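Local coordinates for protein aeromonas extracellular serine protease (Aeromonas sobria, PDB 3WQB) that cleaves peptide bonds following two basic residues, one of them lysine, as a secreted calcium-binding serine protease of the furin subfamily and a probable virulence factor, at residues 489-494 / 549-554; 458-463 / 583-588; 502-507 / 529-534; 237-242 / 377-382. The protein carries 1 engineered substitution. All blocks are in the same frame, centred on the assembly; numbering follows the deposited sequence.

How the contacts relate
Contacts 1, 2 and 3 lie within the P-domain, and contact 4 belongs to the subtilisin domain. Contact 1 is the hub. Strand 545-553 is a sheet neighbour of strand 460-466, and the centres of contacts 1 and 2 are about 8 Å apart. On the other edge, Ile491 of contact 1 pairs with Leu503 of contact 3, whose centre lies about 9 Å away. The domains meet where Leu239 and Val381 of contact 4 pack on Pro506 and Phe507 of contact 3, the two centres being about 15 Å apart. Asp553 of contact 1 binds the P-domain calcium ion; the side chain of Val381 lies about 10 Å from this ion, and that of Thr460 about 12 Å.

Contact 1: residues 489-494 / 549-554; sequences LLIELV and LEVTDV. With CA (calcium ion), chain D.
Ile491 and Leu549 meet on one face of an antiparallel pair of neighbouring strands, 489-494 and 549-553, in the P-domain. Ile491 CG2 lies 3.8 Å from Leu549 CD1, the two side chains crossing obliquely, and Ile491 runs side by side with Val551. With CG anti to its carbonyl carbon (chi1 -58°) and chi2 at 178°, Leu489 places CD2 4.0 Å from Val551 CG1. Leu481, Val475, Val477 and Val479 of strand 471-482 pack on this face, so the part formed by Leu489, Ile491, Leu493, Leu549 and Val551 is closely filled with hydrocarbon.

The other face, with Leu490, Glu492, Glu550 and Thr552, is wetter although still buried. One water donates to Leu490 O and hydrogen-bonds Thr552 OG1. A second donates to both Glu492 OE2 and Glu550 OE1, carboxylate oxygens that stand 4.4 Å apart. Arg500 forms salt bridges with both glutamates, and Arg548 takes Glu550 OE2.

Between the faces, four backbone bonds join the hydrogen-bonded pairs Leu490-Thr552 and Glu492-Glu550. Leu490 N to Thr552 O, at 2.9 Å, is nearly straight. At the end of the hydrocarbon face Asp553 grips the calcium ion with both oxygens, OD2 at 2.5 Å, while His483 also bonds OD2. The shared water and Arg500 would be expected to offset the repulsion between the two carboxylates, and so probably make their close pairing tolerable on a buried face.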
loop_
_atom_site.group_PDB
_atom_site.type_symbol
_atom_site.label_atom_id
_atom_site.label_comp_id
_atom_site.label_asym_id
_atom_site.label_seq_id
_atom_site.Cartn_x
_atom_site.Cartn_y
_atom_site.Cartn_z
ATOM N N LEU A 489 19.414 -2.676 -11.099
ATOM C CA LEU A 489 19.191 -4.066 -10.720
ATOM C C LEU A 489 17.786 -4.587 -10.979
ATOM O O LEU A 489 16.778 -3.959 -10.622
ATOM C CB LEU A 489 19.597 -4.304 -9.260
ATOM C CG LEU A 489 21.048 -3.969 -8.909
ATOM C CD1 LEU A 489 21.253 -4.205 -7.442
ATOM C CD2 LEU A 489 22.053 -4.773 -9.737
ATOM N N LEU A 490 17.755 -5.740 -11.639
ATOM C CA LEU A 490 16.565 -6.550 -11.830
ATOM C C LEU A 490 16.667 -7.731 -10.868
ATOM O O LEU A 490 17.636 -8.504 -10.923
ATOM C CB LEU A 490 16.512 -7.039 -13.286
ATOM C CG LEU A 490 15.542 -8.167 -13.633
ATOM C CD1 LEU A 490 14.119 -7.660 -13.592
ATOM C CD2 LEU A 490 15.854 -8.733 -15.004
ATOM N N ILE A 491 15.685 -7.864 -9.978
ATOM C CA ILE A 491 15.671 -8.945 -8.987
ATOM C C ILE A 491 14.462 -9.836 -9.236
ATOM O O ILE A 491 13.321 -9.362 -9.248
ATOM C CB ILE A 491 15.664 -8.377 -7.549
ATOM C CG1 ILE A 491 16.848 -7.423 -7.348
ATOM C CG2 ILE A 491 15.642 -9.503 -6.500
ATOM C CD1 ILE A 491 16.928 -6.796 -5.947
ATOM N N GLU A 492 14.722 -11.124 -9.437
ATOM C CA GLU A 492 13.700 -12.094 -9.820
ATOM C C GLU A 492 13.819 -13.356 -8.973
ATOM O O GLU A 492 14.907 -13.723 -8.544
ATOM C CB GLU A 492 13.869 -12.421 -11.305
ATOM C CG GLU A 492 12.686 -13.076 -12.008
ATOM C CD GLU A 492 12.752 -12.964 -13.540
ATOM O OE1 GLU A 492 11.860 -13.539 -14.206
ATOM O OE2 GLU A 492 13.670 -12.299 -14.091
ATOM N N LEU A 493 12.689 -14.012 -8.744
ATOM C CA LEU A 493 12.633 -15.240 -7.958
ATOM C C LEU A 493 11.998 -16.354 -8.780
ATOM O O LEU A 493 11.009 -16.124 -9.487
ATOM C CB LEU A 493 11.838 -15.014 -6.678
ATOM C CG LEU A 493 11.795 -16.148 -5.646
ATOM C CD1 LEU A 493 13.176 -16.413 -5.061
ATOM C CD2 LEU A 493 10.793 -15.845 -4.539
ATOM N N VAL A 494 12.574 -17.557 -8.691
ATOM C CA VAL A 494 12.102 -18.720 -9.444
ATOM C C VAL A 494 11.703 -19.835 -8.470
ATOM O O VAL A 494 12.467 -20.183 -7.564
ATOM C CB VAL A 494 13.190 -19.242 -10.428
ATOM C CG1 VAL A 494 12.622 -20.309 -11.361
ATOM C CG2 VAL A 494 13.818 -18.105 -11.258
ATOM N N LEU A 549 17.056 -17.062 -6.417
ATOM C CA LEU A 549 17.080 -15.613 -6.578
ATOM C C LEU A 549 18.038 -15.246 -7.697
ATOM O O LEU A 549 19.142 -15.790 -7.782
ATOM C CB LEU A 549 17.533 -14.941 -5.285
ATOM C CG LEU A 549 17.408 -13.417 -5.259
ATOM C CD1 LEU A 549 15.950 -12.999 -5.075
ATOM C CD2 LEU A 549 18.277 -12.843 -4.163
ATOM N N GLU A 550 17.613 -14.321 -8.550
ATOM C CA GLU A 550 18.430 -13.870 -9.665
ATOM C C GLU A 550 18.547 -12.361 -9.597
ATOM O O GLU A 550 17.541 -11.679 -9.434
ATOM C CB GLU A 550 17.788 -14.282 -10.997
ATOM C CG GLU A 550 17.834 -15.768 -11.267
ATOM C CD GLU A 550 17.327 -16.156 -12.642
ATOM O OE1 GLU A 550 16.810 -15.293 -13.392
ATOM O OE2 GLU A 550 17.465 -17.345 -12.988
ATOM N N VAL A 551 19.769 -11.834 -9.707
ATOM C CA VAL A 551 20.007 -10.392 -9.696
ATOM C C VAL A 551 20.898 -10.052 -10.888
ATOM O O VAL A 551 21.947 -10.671 -11.052
ATOM C CB VAL A 551 20.699 -9.932 -8.388
ATOM C CG1 VAL A 551 20.985 -8.433 -8.411
ATOM C CG2 VAL A 551 19.853 -10.301 -7.168
ATOM N N THR A 552 20.478 -9.093 -11.713
ATOM C CA THR A 552 21.251 -8.678 -12.887
ATOM C C THR A 552 21.341 -7.164 -12.946
ATOM O O THR A 552 20.355 -6.472 -12.704
ATOM C CB THR A 552 20.587 -9.154 -14.202
ATOM O OG1 THR A 552 20.220 -10.534 -14.099
ATOM C CG2 THR A 552 21.551 -9.005 -15.364
ATOM N N ASP A 553 22.529 -6.655 -13.266
ATOM C CA ASP A 553 22.711 -5.250 -13.609
ATOM C C ASP A 553 22.437 -5.123 -15.109
ATOM O O ASP A 553 23.135 -5.722 -15.925
ATOM C CB ASP A 553 24.141 -4.820 -13.224
ATOM C CG ASP A 553 24.489 -3.388 -13.649
ATOM O OD1 ASP A 553 23.953 -2.858 -14.650
ATOM O OD2 ASP A 553 25.342 -2.780 -12.977
ATOM N N VAL A 554 21.394 -4.376 -15.460
ATOM C CA VAL A 554 20.888 -4.356 -16.831
ATOM C C VAL A 554 21.062 -3.010 -17.537
ATOM O O VAL A 554 20.324 -2.707 -18.479
ATOM C CB VAL A 554 19.386 -4.801 -16.909
ATOM C CG1 VAL A 554 19.209 -6.231 -16.392
ATOM C CG2 VAL A 554 18.473 -3.817 -16.168
HETATM CA CA CA D . 25.340 -0.733 -14.389
HETATM O O HOH W 1 18.004 -10.923 -12.556
HETATM O O HOH W 2 16.380 -12.653 -13.829
#

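Contact 2: residues 458-463 / 583-588; sequences SPTSST and GKLISW
Trp588 NE1 donates to Ser462 OG at 2.8 Å, a polar link between the two facing layers of the P-domain β-sandwich, which has the jelly-roll fold of the proprotein convertases. Strands 460-463 and 583-588 belong to different sheets and run nearly parallel, their axes 8.9 Å apart and 11° from one another, too far for backbone pairing. The N-H reaches the hydroxyl oxygen at 147°, and OG sits at the indole edge, close to the ring plane. Ser462 holds OG anti to its backbone N (chi1 174°), beside the carbonyl carbon, and the serine backbone also borders the six-membered part of the indole: Ser462 O is 3.4 Å from Trp588 CZ2. Ile443 of strand 436-444 touches both Ser462 and Trp588, while Val477 packs on the tryptophan.

Farther along, the contact turns apolar. Leu585 extends CD2 to 4.2 Å from Ser462 CB, and Thr460 turns its methyl group to the same leucine while its hydroxyl bonds Ala451 O. Between Leu585 and Trp588, Ile586 and Ser587 both face Ser480 as a classic β-bulge. At the Thr460 end, the two layers meet through Thr460 CG2 and Leu585 CB, 4.3 Å apart.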
loop_
_atom_site.group_PDB
_atom_site.type_symbol
_atom_site.label_atom_id
_atom_site.label_comp_id
_atom_site.label_asym_id
_atom_site.label_seq_id
_atom_site.Cartn_x
_atom_site.Cartn_y
_atom_site.Cartn_z
ATOM N N SER A 458 24.518 -12.849 -17.665
ATOM C CA SER A 458 23.495 -13.684 -17.062
ATOM C C SER A 458 23.323 -13.211 -15.625
ATOM O O SER A 458 24.173 -12.491 -15.110
ATOM C CB SER A 458 23.901 -15.161 -17.085
ATOM O OG SER A 458 25.050 -15.394 -16.297
ATOM N N PRO A 459 22.222 -13.614 -14.970
ATOM C CA PRO A 459 22.012 -13.190 -13.594
ATOM C C PRO A 459 23.018 -13.778 -12.616
ATOM O O PRO A 459 23.545 -14.874 -12.821
ATOM C CB PRO A 459 20.623 -13.733 -13.267
ATOM C CG PRO A 459 19.948 -13.895 -14.574
ATOM C CD PRO A 459 21.034 -14.284 -15.529
ATOM N N THR A 460 23.278 -13.022 -11.562
ATOM C CA THR A 460 23.924 -13.532 -10.370
ATOM C C THR A 460 22.840 -14.312 -9.644
ATOM O O THR A 460 21.779 -13.774 -9.350
ATOM C CB THR A 460 24.421 -12.361 -9.525
ATOM O OG1 THR A 460 25.311 -11.566 -10.317
ATOM C CG2 THR A 460 25.125 -12.836 -8.264
ATOM N N SER A 461 23.097 -15.583 -9.363
ATOM C CA SER A 461 22.062 -16.480 -8.876
ATOM C C SER A 461 22.449 -17.159 -7.589
ATOM O O SER A 461 23.615 -17.475 -7.359
ATOM C CB SER A 461 21.748 -17.549 -9.931
ATOM O OG SER A 461 21.389 -16.959 -11.176
ATOM N N SER A 462 21.445 -17.410 -6.763
ATOM C CA SER A 462 21.622 -18.143 -5.521
ATOM C C SER A 462 20.372 -18.960 -5.246
ATOM O O SER A 462 19.258 -18.475 -5.404
ATOM C CB SER A 462 21.931 -17.164 -4.385
ATOM O OG SER A 462 21.978 -17.810 -3.121
ATOM N N THR A 463 20.572 -20.206 -4.831
ATOM C CA THR A 463 19.487 -21.169 -4.678
ATOM C C THR A 463 19.421 -21.756 -3.270
ATOM O O THR A 463 20.452 -21.970 -2.641
ATOM C CB THR A 463 19.657 -22.291 -5.727
ATOM O OG1 THR A 463 19.590 -21.720 -7.044
ATOM C CG2 THR A 463 18.594 -23.363 -5.578
ATOM N N GLY A 583 28.976 -4.968 -8.576
ATOM C CA GLY A 583 28.307 -5.126 -7.301
ATOM C C GLY A 583 28.593 -6.487 -6.703
ATOM O O GLY A 583 29.336 -7.293 -7.271
ATOM N N LYS A 584 27.984 -6.751 -5.556
ATOM C CA LYS A 584 28.235 -7.968 -4.811
ATOM C C LYS A 584 26.960 -8.372 -4.091
ATOM O O LYS A 584 26.428 -7.592 -3.314
ATOM C CB LYS A 584 29.370 -7.729 -3.802
ATOM C CG LYS A 584 29.665 -8.890 -2.860
ATOM C CD LYS A 584 30.840 -8.575 -1.944
ATOM C CE LYS A 584 30.454 -7.627 -0.818
ATOM N NZ LYS A 584 31.537 -7.483 0.196
ATOM N N LEU A 585 26.463 -9.574 -4.368
ATOM C CA LEU A 585 25.377 -10.136 -3.569
ATOM C C LEU A 585 25.964 -10.636 -2.251
ATOM O O LEU A 585 26.922 -11.416 -2.244
ATOM C CB LEU A 585 24.685 -11.281 -4.316
ATOM C CG LEU A 585 23.526 -11.985 -3.610
ATOM C CD1 LEU A 585 22.375 -11.023 -3.275
ATOM C CD2 LEU A 585 23.026 -13.141 -4.449
ATOM N N ILE A 586 25.392 -10.172 -1.147
ATOM C CA ILE A 586 25.876 -10.506 0.195
ATOM C C ILE A 586 25.094 -11.684 0.789
ATOM O O ILE A 586 25.674 -12.686 1.210
ATOM C CB ILE A 586 25.826 -9.264 1.135
ATOM C CG1 ILE A 586 26.741 -8.154 0.603
ATOM C CG2 ILE A 586 26.190 -9.647 2.583
ATOM C CD1 ILE A 586 26.474 -6.780 1.200
ATOM N N SER A 587 23.770 -11.559 0.818
ATOM C CA SER A 587 22.928 -12.596 1.384
ATOM C C SER A 587 21.515 -12.388 0.904
ATOM O O SER A 587 21.152 -11.298 0.476
ATOM C CB SER A 587 22.935 -12.534 2.913
ATOM O OG SER A 587 22.290 -11.370 3.384
ATOM N N TRP A 588 20.716 -13.442 0.989
ATOM C CA TRP A 588 19.280 -13.289 0.887
ATOM C C TRP A 588 18.621 -14.285 1.811
ATOM O O TRP A 588 19.253 -15.262 2.227
ATOM C CB TRP A 588 18.784 -13.433 -0.554
ATOM C CG TRP A 588 18.872 -14.806 -1.146
ATOM C CD1 TRP A 588 20.007 -15.512 -1.427
ATOM C CD2 TRP A 588 17.773 -15.627 -1.559
ATOM N NE1 TRP A 588 19.683 -16.720 -1.980
ATOM C CE2 TRP A 588 18.318 -16.819 -2.075
ATOM C CE3 TRP A 588 16.379 -15.477 -1.522
ATOM C CZ2 TRP A 588 17.520 -17.849 -2.577
ATOM C CZ3 TRP A 588 15.585 -16.497 -2.026
ATOM C CH2 TRP A 588 16.158 -17.667 -2.550
#

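Contact 3: residues 502-507 / 529-534; sequences ILLSPF and RDMRML
Met533 lies against Leu503 and Leu504 inside the P-domain β-sandwich, where the chain turns a corner through a classic β-bulge. Leu503 and Leu504 both face Ile491 across that bulge, and both direct their side chains toward segment 529-534, so that consecutive residues serve the same apolar contact. The methionine comes from strand 527-535, on the neighbouring sheet.

From its root, Met533 CB stands 4.1 Å from Leu503 CB, beta carbon against beta carbon. CG, anti to the carbonyl carbon (chi1 -65°) and beside the backbone N, only bridges to the sulfur: Met533 CG stays 4.4 Å from Leu503 CB. The sulfur then settles at the two leucines: SD is 3.8 Å from Leu503 CB and 4.1 Å from Leu504 CB. Beyond SD the chain bends (chi3 -76°), which turns CE aside to 4.7 Å from Leu503 CD1. The sulfur, rather than the terminal methyl, is therefore the part of the side chain that makes the closest approach. No hydrogen bond crosses between the two segments; all the touching residues are buried, and the contact is hydrocarbon and thioether.

Val479 also packs on Met533, and Leu493 on Leu503. The catalytic domain borders the same region: Asn245 touches Met533 and bonds Leu503 O, and Arg532, the residue before Met533, forms a salt bridge with Asp197. Asp530 and Met531 both face Val479 in a G1 bulge. Met531 reaches the second leucine with its tip, CE lying 4.2 Å from Leu504 CD2.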
loop_
_atom_site.group_PDB
_atom_site.type_symbol
_atom_site.label_atom_id
_atom_site.label_comp_id
_atom_site.label_asym_id
_atom_site.label_seq_id
_atom_site.Cartn_x
_atom_site.Cartn_y
_atom_site.Cartn_z
ATOM N N ILE A 502 9.230 -11.240 -11.001
ATOM C CA ILE A 502 10.122 -10.102 -10.840
ATOM C C ILE A 502 9.757 -9.369 -9.546
ATOM O O ILE A 502 8.681 -8.782 -9.428
ATOM C CB ILE A 502 10.087 -9.180 -12.074
ATOM C CG1 ILE A 502 10.673 -9.927 -13.280
ATOM C CG2 ILE A 502 10.820 -7.867 -11.797
ATOM C CD1 ILE A 502 10.401 -9.281 -14.630
ATOM N N LEU A 503 10.655 -9.446 -8.570
ATOM C CA LEU A 503 10.440 -8.841 -7.246
ATOM C C LEU A 503 10.742 -7.354 -7.264
ATOM O O LEU A 503 10.058 -6.561 -6.616
ATOM C CB LEU A 503 11.326 -9.500 -6.191
ATOM C CG LEU A 503 11.190 -11.007 -6.025
ATOM C CD1 LEU A 503 12.147 -11.474 -4.951
ATOM C CD2 LEU A 503 9.758 -11.391 -5.683
ATOM N N LEU A 504 11.764 -6.977 -8.015
ATOM C CA LEU A 504 12.095 -5.578 -8.194
ATOM C C LEU A 504 12.475 -5.336 -9.644
ATOM O O LEU A 504 13.442 -5.896 -10.156
ATOM C CB LEU A 504 13.210 -5.137 -7.238
ATOM C CG LEU A 504 13.567 -3.640 -7.238
ATOM C CD1 LEU A 504 12.348 -2.763 -6.888
ATOM C CD2 LEU A 504 14.743 -3.369 -6.300
ATOM N N SER A 505 11.659 -4.528 -10.301
ATOM C CA SER A 505 11.901 -4.106 -11.659
ATOM C C SER A 505 12.944 -2.987 -11.654
ATOM O O SER A 505 13.011 -2.200 -10.711
ATOM C CB SER A 505 10.582 -3.652 -12.285
ATOM O OG SER A 505 9.907 -2.710 -11.460
ATOM N N PRO A 506 13.777 -2.916 -12.704
ATOM C CA PRO A 506 14.834 -1.904 -12.732
ATOM C C PRO A 506 14.310 -0.505 -13.072
ATOM O O PRO A 506 13.150 -0.344 -13.484
ATOM C CB PRO A 506 15.783 -2.421 -13.823
ATOM C CG PRO A 506 14.901 -3.211 -14.735
ATOM C CD PRO A 506 13.851 -3.838 -13.855
ATOM N N PHE A 507 15.163 0.497 -12.888
ATOM C CA PHE A 507 14.856 1.896 -13.242
ATOM C C PHE A 507 13.764 2.448 -12.340
ATOM O O PHE A 507 12.998 3.342 -12.699
ATOM C CB PHE A 507 14.529 2.070 -14.739
ATOM C CG PHE A 507 15.495 1.354 -15.651
ATOM C CD1 PHE A 507 16.858 1.283 -15.344
ATOM C CD2 PHE A 507 15.043 0.748 -16.815
ATOM C CE1 PHE A 507 17.742 0.604 -16.184
ATOM C CE2 PHE A 507 15.923 0.069 -17.658
ATOM C CZ PHE A 507 17.271 0.003 -17.344
ATOM N N ARG A 529 20.170 -3.573 2.347
ATOM C CA ARG A 529 20.428 -4.210 3.636
ATOM C C ARG A 529 19.103 -4.745 4.171
ATOM O O ARG A 529 18.262 -3.972 4.647
ATOM C CB ARG A 529 21.056 -3.220 4.633
ATOM C CG ARG A 529 22.497 -2.777 4.313
ATOM C CD ARG A 529 23.453 -3.967 4.271
ATOM N NE ARG A 529 24.849 -3.586 4.042
ATOM C CZ ARG A 529 25.406 -3.443 2.842
ATOM N NH1 ARG A 529 24.695 -3.633 1.734
ATOM N NH2 ARG A 529 26.681 -3.112 2.745
ATOM N N ASP A 530 18.907 -6.058 4.052
ATOM C CA ASP A 530 17.643 -6.712 4.436
ATOM C C ASP A 530 16.427 -5.999 3.832
ATOM O O ASP A 530 15.419 -5.767 4.506
ATOM C CB ASP A 530 17.487 -6.803 5.962
ATOM C CG ASP A 530 18.476 -7.752 6.621
ATOM O OD1 ASP A 530 18.984 -8.675 5.954
ATOM O OD2 ASP A 530 18.721 -7.569 7.834
ATOM N N MET A 531 16.532 -5.626 2.561
ATOM C CA MET A 531 15.381 -5.041 1.891
ATOM C C MET A 531 14.370 -6.144 1.616
ATOM O O MET A 531 14.707 -7.160 1.017
ATOM C CB MET A 531 15.761 -4.348 0.591
ATOM C CG MET A 531 14.553 -3.658 -0.013
ATOM S SD MET A 531 14.839 -2.907 -1.598
ATOM C CE MET A 531 13.236 -3.132 -2.353
ATOM N N ARG A 532 13.135 -5.936 2.061
ATOM C CA ARG A 532 12.108 -6.966 1.955
ATOM C C ARG A 532 11.231 -6.767 0.724
ATOM O O ARG A 532 10.881 -5.628 0.360
ATOM C CB ARG A 532 11.250 -7.032 3.223
ATOM C CG ARG A 532 10.397 -8.293 3.316
ATOM C CD ARG A 532 9.616 -8.363 4.604
ATOM N NE ARG A 532 8.766 -7.185 4.744
ATOM C CZ ARG A 532 8.167 -6.812 5.868
ATOM N NH1 ARG A 532 8.323 -7.527 6.975
ATOM N NH2 ARG A 532 7.419 -5.714 5.882
ATOM N N MET A 533 10.906 -7.888 0.075
ATOM C CA MET A 533 9.986 -7.900 -1.056
ATOM C C MET A 533 9.039 -9.084 -0.900
ATOM O O MET A 533 9.390 -10.092 -0.272
ATOM C CB MET A 533 10.750 -8.006 -2.375
ATOM C CG MET A 533 11.632 -6.805 -2.666
ATOM S SD MET A 533 13.049 -7.170 -3.726
ATOM C CE MET A 533 14.117 -7.996 -2.562
ATOM N N LEU A 534 7.835 -8.961 -1.450
ATOM C CA LEU A 534 6.868 -10.054 -1.418
ATOM C C LEU A 534 6.391 -10.364 -2.834
ATOM O O LEU A 534 6.286 -9.465 -3.671
ATOM C CB LEU A 534 5.694 -9.695 -0.499
ATOM C CG LEU A 534 4.585 -10.748 -0.388
ATOM C CD1 LEU A 534 4.045 -10.821 1.019
ATOM C CD2 LEU A 534 3.440 -10.508 -1.378
#

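Contact 4: residues 237-242 / 377-382; sequences PKLPFE and QPVMVS
An inverse gamma turn centred on Lys238 packs against the first strand of a β-hairpin in the subtilisin domain, beside its border with the P-domain. The turn is closed by Leu239 N donating to Pro237 O at 2.8 Å, and its three residues, Pro237, Lys238 and Leu239, all touch the side chain of Val379.

Val379 stands with CG1 anti to its backbone N (chi1 -179°) and CG2 anti to its carbonyl carbon, and the two branches meet different parts of the turn. CG1 touches Leu239 CD2 at 3.6 Å and also reaches Pro237 CB at 4.1 Å. CG2 instead lies against backbone, 3.6 Å from Lys238 O. Leu239 and Val379 lie alongside, running in opposite senses, and the other leucine methyl serves the next inward residue of the strand: Leu239 CD1 is 3.8 Å from Val381 CG2, the two side chains crossing at about a right angle. Pro237 lays its ring at the strand backbone, with CB 3.7 Å from Met380 O.

Leu239 and Val381 are buried, whereas Lys238 and Met380 are exposed, so the contact runs from the solvent into the interior. On the inner side Leu239 also packs on Leu396 of the partner strand and on Pro506 and Phe507 of the P-domain. No hydrogen bond joins the two segments; Val379 and Val381 make backbone bonds to Gly395, Leu396 and Val393 of the partner strand. The arrangement is that of a tight turn lying on the side chains of a two-stranded antiparallel hairpin at a domain boundary.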
loop_
_atom_site.group_PDB
_atom_site.type_symbol
_atom_site.label_atom_id
_atom_site.label_comp_id
_atom_site.label_asym_id
_atom_site.label_seq_id
_atom_site.Cartn_x
_atom_site.Cartn_y
_atom_site.Cartn_z
ATOM N N PRO A 237 12.471 2.612 -20.903
ATOM C CA PRO A 237 11.388 1.637 -20.955
ATOM C C PRO A 237 10.276 1.993 -19.977
ATOM O O PRO A 237 10.532 2.618 -18.940
ATOM C CB PRO A 237 12.067 0.333 -20.542
ATOM C CG PRO A 237 13.505 0.546 -20.803
ATOM C CD PRO A 237 13.761 1.989 -20.564
ATOM N N LYS A 238 9.056 1.585 -20.307
ATOM C CA LYS A 238 7.877 1.947 -19.519
ATOM C C LYS A 238 7.715 1.047 -18.285
ATOM O O LYS A 238 6.726 0.330 -18.122
ATOM C CB LYS A 238 6.626 1.947 -20.398
ATOM C CG LYS A 238 6.678 2.995 -21.508
ATOM C CD LYS A 238 5.506 2.857 -22.467
ATOM C CE LYS A 238 5.554 3.911 -23.573
ATOM N NZ LYS A 238 5.217 5.268 -23.079
ATOM N N LEU A 239 8.719 1.106 -17.419
ATOM C CA LEU A 239 8.713 0.433 -16.124
ATOM C C LEU A 239 8.290 1.424 -15.053
ATOM O O LEU A 239 8.577 2.612 -15.167
ATOM C CB LEU A 239 10.118 -0.076 -15.816
ATOM C CG LEU A 239 10.618 -1.187 -16.748
ATOM C CD1 LEU A 239 12.069 -1.507 -16.490
ATOM C CD2 LEU A 239 9.776 -2.439 -16.592
ATOM N N PRO A 240 7.621 0.944 -13.993
ATOM C CA PRO A 240 7.204 1.882 -12.954
ATOM C C PRO A 240 8.398 2.553 -12.287
ATOM O O PRO A 240 9.430 1.917 -12.047
ATOM C CB PRO A 240 6.481 0.975 -11.948
ATOM C CG PRO A 240 7.110 -0.373 -12.157
ATOM C CD PRO A 240 7.285 -0.449 -13.645
ATOM N N PHE A 241 8.261 3.835 -11.979
ATOM C CA PHE A 241 9.278 4.497 -11.187
ATOM C C PHE A 241 9.202 3.934 -9.760
ATOM O O PHE A 241 10.210 3.536 -9.175
ATOM C CB PHE A 241 9.066 6.015 -11.249
ATOM C CG PHE A 241 10.244 6.841 -10.776
ATOM C CD1 PHE A 241 11.561 6.466 -11.051
ATOM C CD2 PHE A 241 10.025 8.029 -10.084
ATOM C CE1 PHE A 241 12.633 7.265 -10.630
ATOM C CE2 PHE A 241 11.090 8.828 -9.660
ATOM C CZ PHE A 241 12.395 8.446 -9.943
ATOM N N GLU A 242 7.995 3.886 -9.209
ATOM C CA GLU A 242 7.759 3.236 -7.929
ATOM C C GLU A 242 7.228 1.822 -8.116
ATOM O O GLU A 242 6.066 1.619 -8.457
ATOM C CB GLU A 242 6.784 4.064 -7.109
ATOM C CG GLU A 242 6.517 3.541 -5.725
ATOM C CD GLU A 242 5.778 4.546 -4.913
ATOM O OE1 GLU A 242 6.452 5.358 -4.244
ATOM O OE2 GLU A 242 4.531 4.552 -4.972
ATOM N N GLN A 377 1.411 -6.195 -22.826
ATOM C CA GLN A 377 2.689 -6.820 -23.128
ATOM C C GLN A 377 3.670 -6.674 -21.984
ATOM O O GLN A 377 3.612 -5.690 -21.244
ATOM C CB GLN A 377 3.297 -6.171 -24.380
ATOM C CG GLN A 377 2.516 -6.406 -25.673
ATOM C CD GLN A 377 2.593 -7.837 -26.179
ATOM O OE1 GLN A 377 3.582 -8.544 -25.956
ATOM N NE2 GLN A 377 1.542 -8.275 -26.862
ATOM N N PRO A 378 4.593 -7.641 -21.842
ATOM C CA PRO A 378 5.698 -7.410 -20.908
ATOM C C PRO A 378 6.536 -6.210 -21.366
ATOM O O PRO A 378 6.552 -5.869 -22.555
ATOM C CB PRO A 378 6.518 -8.706 -20.997
ATOM C CG PRO A 378 6.170 -9.275 -22.316
ATOM C CD PRO A 378 4.751 -8.905 -22.584
ATOM N N VAL A 379 7.228 -5.583 -20.425
ATOM C CA VAL A 379 8.113 -4.476 -20.743
ATOM C C VAL A 379 9.548 -4.983 -20.746
ATOM O O VAL A 379 10.034 -5.518 -19.745
ATOM C CB VAL A 379 7.957 -3.321 -19.740
ATOM C CG1 VAL A 379 8.890 -2.175 -20.112
ATOM C CG2 VAL A 379 6.505 -2.850 -19.687
ATOM N N MET A 380 10.223 -4.812 -21.876
ATOM C CA MET A 380 11.566 -5.339 -22.067
ATOM C C MET A 380 12.624 -4.271 -21.832
ATOM O O MET A 380 12.381 -3.079 -22.011
ATOM C CB MET A 380 11.712 -5.908 -23.481
ATOM C CG MET A 380 10.630 -6.902 -23.872
ATOM S SD MET A 380 10.500 -8.319 -22.757
ATOM C CE MET A 380 11.993 -9.203 -23.203
ATOM N N VAL A 381 13.799 -4.725 -21.413
ATOM C CA VAL A 381 14.954 -3.866 -21.212
ATOM C C VAL A 381 16.063 -4.368 -22.115
ATOM O O VAL A 381 16.398 -5.555 -22.090
ATOM C CB VAL A 381 15.438 -3.903 -19.743
ATOM C CG1 VAL A 381 16.728 -3.104 -19.561
ATOM C CG2 VAL A 381 14.347 -3.390 -18.801
ATOM N N SER A 382 16.613 -3.454 -22.911
ATOM C CA SER A 382 17.675 -3.761 -23.861
ATOM C C SER A 382 19.006 -3.202 -23.373
ATOM O O SER A 382 19.081 -2.056 -22.921
ATOM C CB SER A 382 17.338 -3.155 -25.222
ATOM O OG SER A 382 18.362 -3.419 -26.157
#